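Local coordinates for protein betaine aldehyde dehydrogenase (PDB 4QTO) that probably oxidises betaine aldehyde to glycine betaine with NAD as cofactor, as an enzyme of the aldehyde dehydrogenase family, at residues Q176-N181 with L201-S206. Residues are numbered along the deposited sequence; the frame is centred on the assembly and turned at random.
Sequences QITPWN and LVMKPS
With chi1 of -60°, Gln176 sets CG beside its own backbone N and runs extended from there, while Met203 holds CG on the far side from its N and bends only at chi3, -75°. The two chains thus slant across one another on the same face of the sheet, and the methyl CE of Met203 meets Gln176 OE1 at 3.5 Å. Leu201 closes on that oxygen too, CD1 standing 3.7 Å from OE1, so the carbonyl end of the amide is buried among carbon atoms without a polar partner. Its other end, NE2, is hydrogen-bonded to Tyr500. Thr178, with chi1 49°, brings OG1 to 3.2 Å from Pro205 CA while CG2 faces Met203 CE.

Beneath these side chains the backbones pair as parallel strands. Gln176 is gripped twice, its N donating to Val202 O and its O accepting from Lys204 N at 2.8 Å, almost straight on the carbonyl. Farther along, Thr178 N reaches Lys204 O at a longer 3.3 Å. Water joins in at this oxygen, which takes a second donor from a molecule that also donates to Thr178 O. Thr178 O and Ser206 N are 3.2 Å apart but poorly angled for a bond, so each turns to water; a second molecule links Ser206 N to Pro179 O. Lys204 NZ bonds both Gly235 O and Pro205 O, the latter from above the carbonyl plane. At the far end Ser206 OG lies in the plane of the Trp180 ring, at its edge, 3.9 Å from Trp180 CD1.

This is a beta-alpha-beta crossover of the Rossmann-like domain, with helix 183-197 linking the strands and packing over Met203. The side chain of Pro179 comes within about 3 Å of the PEG bound in the active site, so this loop probably borders that site. Direct N-H...O=C bonds join the strands; beyond them, the loops are joined through water.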
loop_
_atom_site.group_PDB
_atom_site.type_symbol
_atom_site.label_atom_id
_atom_site.label_comp_id
_atom_site.label_asym_id
_atom_site.label_seq_id
_atom_site.Cartn_x
_atom_site.Cartn_y
_atom_site.Cartn_z
ATOM N N GLN A 176 6.041 -27.478 -5.058
ATOM C CA GLN A 176 5.502 -26.857 -6.252
ATOM C C GLN A 176 5.290 -27.945 -7.298
ATOM O O GLN A 176 6.244 -28.633 -7.661
ATOM C CB GLN A 176 6.459 -25.780 -6.756
ATOM C CG GLN A 176 6.695 -24.666 -5.733
ATOM C CD GLN A 176 7.758 -23.670 -6.129
ATOM O OE1 GLN A 176 8.750 -24.008 -6.752
ATOM N NE2 GLN A 176 7.547 -22.423 -5.729
ATOM N N ILE A 177 4.064 -28.076 -7.778
ATOM C CA ILE A 177 3.685 -29.159 -8.734
ATOM C C ILE A 177 3.049 -28.480 -9.931
ATOM O O ILE A 177 2.074 -27.741 -9.793
ATOM C CB ILE A 177 2.728 -30.161 -8.071
ATOM C CG1 ILE A 177 3.428 -30.827 -6.878
ATOM C CG2 ILE A 177 2.253 -31.172 -9.084
ATOM C CD1 ILE A 177 2.492 -31.622 -5.982
ATOM N N THR A 178 3.663 -28.662 -11.106
ATOM C CA THR A 178 3.264 -27.974 -12.313
ATOM C C THR A 178 2.638 -28.895 -13.369
ATOM O O THR A 178 2.828 -30.125 -13.339
ATOM C CB THR A 178 4.478 -27.231 -12.906
ATOM O OG1 THR A 178 5.580 -28.142 -12.955
ATOM C CG2 THR A 178 4.888 -26.080 -12.022
ATOM N N PRO A 179 1.882 -28.306 -14.307
ATOM C CA PRO A 179 1.131 -29.073 -15.322
ATOM C C PRO A 179 1.883 -29.265 -16.623
ATOM O O PRO A 179 2.947 -28.662 -16.858
ATOM C CB PRO A 179 -0.090 -28.172 -15.554
ATOM C CG PRO A 179 0.494 -26.845 -15.495
ATOM C CD PRO A 179 1.526 -26.880 -14.399
ATOM N N TRP A 180 1.316 -30.091 -17.483
ATOM C CA TRP A 180 1.932 -30.388 -18.742
ATOM C C TRP A 180 1.691 -29.424 -19.885
ATOM O O TRP A 180 2.379 -29.499 -20.899
ATOM C CB TRP A 180 1.516 -31.804 -19.209
ATOM C CG TRP A 180 0.042 -32.067 -19.197
ATOM C CD1 TRP A 180 -0.665 -32.769 -18.260
ATOM C CD2 TRP A 180 -0.921 -31.624 -20.173
ATOM N NE1 TRP A 180 -2.009 -32.803 -18.589
ATOM C CE2 TRP A 180 -2.184 -32.111 -19.763
ATOM C CE3 TRP A 180 -0.832 -30.889 -21.352
ATOM C CZ2 TRP A 180 -3.331 -31.895 -20.498
ATOM C CZ3 TRP A 180 -1.990 -30.673 -22.083
ATOM C CH2 TRP A 180 -3.216 -31.162 -21.641
ATOM N N ASN A 181 0.741 -28.519 -19.746
ATOM C CA ASN A 181 0.425 -27.660 -20.893
ATOM C C ASN A 181 1.456 -26.572 -21.197
ATOM O O ASN A 181 1.876 -26.419 -22.360
ATOM C CB ASN A 181 -1.013 -27.136 -20.840
ATOM C CG ASN A 181 -1.332 -26.312 -19.618
ATOM O OD1 ASN A 181 -0.567 -26.224 -18.641
ATOM N ND2 ASN A 181 -2.491 -25.666 -19.669
ATOM N N LEU A 201 12.597 -24.442 -2.015
ATOM C CA LEU A 201 11.556 -25.089 -2.799
ATOM C C LEU A 201 11.915 -26.469 -3.294
ATOM O O LEU A 201 13.078 -26.801 -3.482
ATOM C CB LEU A 201 11.193 -24.199 -4.000
ATOM C CG LEU A 201 12.277 -23.936 -5.066
ATOM C CD1 LEU A 201 12.219 -25.014 -6.141
ATOM C CD2 LEU A 201 12.085 -22.568 -5.739
ATOM N N VAL A 202 10.866 -27.256 -3.479
ATOM C CA VAL A 202 10.955 -28.577 -4.112
ATOM C C VAL A 202 9.907 -28.587 -5.205
ATOM O O VAL A 202 8.694 -28.492 -4.926
ATOM C CB VAL A 202 10.717 -29.747 -3.141
ATOM C CG1 VAL A 202 10.904 -31.089 -3.877
ATOM C CG2 VAL A 202 11.640 -29.690 -1.938
ATOM N N MET A 203 10.348 -28.712 -6.456
ATOM C CA MET A 203 9.447 -28.702 -7.600
ATOM C C MET A 203 9.384 -30.029 -8.292
ATOM O O MET A 203 10.409 -30.725 -8.394
ATOM C CB MET A 203 9.912 -27.656 -8.624
ATOM C CG MET A 203 9.088 -27.669 -9.902
ATOM S SD MET A 203 9.262 -26.218 -10.977
ATOM C CE MET A 203 8.304 -25.047 -10.034
ATOM N N LYS A 204 8.182 -30.406 -8.739
ATOM C CA LYS A 204 7.986 -31.626 -9.526
ATOM C C LYS A 204 7.153 -31.270 -10.732
ATOM O O LYS A 204 5.980 -30.925 -10.586
ATOM C CB LYS A 204 7.287 -32.740 -8.746
ATOM C CG LYS A 204 7.224 -34.063 -9.534
ATOM C CD LYS A 204 6.129 -34.981 -9.055
ATOM C CE LYS A 204 4.815 -34.708 -9.756
ATOM N NZ LYS A 204 4.828 -35.093 -11.210
ATOM N N PRO A 205 7.743 -31.332 -11.939
ATOM C CA PRO A 205 6.959 -31.054 -13.151
ATOM C C PRO A 205 6.095 -32.246 -13.520
ATOM O O PRO A 205 6.246 -33.340 -12.942
ATOM C CB PRO A 205 8.031 -30.807 -14.209
ATOM C CG PRO A 205 9.167 -31.689 -13.766
ATOM C CD PRO A 205 9.142 -31.662 -12.264
ATOM N N SER A 206 5.186 -32.053 -14.471
ATOM C CA SER A 206 4.348 -33.128 -14.933
ATOM C C SER A 206 5.253 -34.256 -15.405
ATOM O O SER A 206 6.262 -34.014 -16.088
ATOM C CB SER A 206 3.472 -32.686 -16.089
ATOM O OG SER A 206 2.733 -33.813 -16.562
HETATM O O HOH W 1 3.586 -32.199 -11.675
HETATM O O HOH W 2 5.326 -29.623 -16.021
#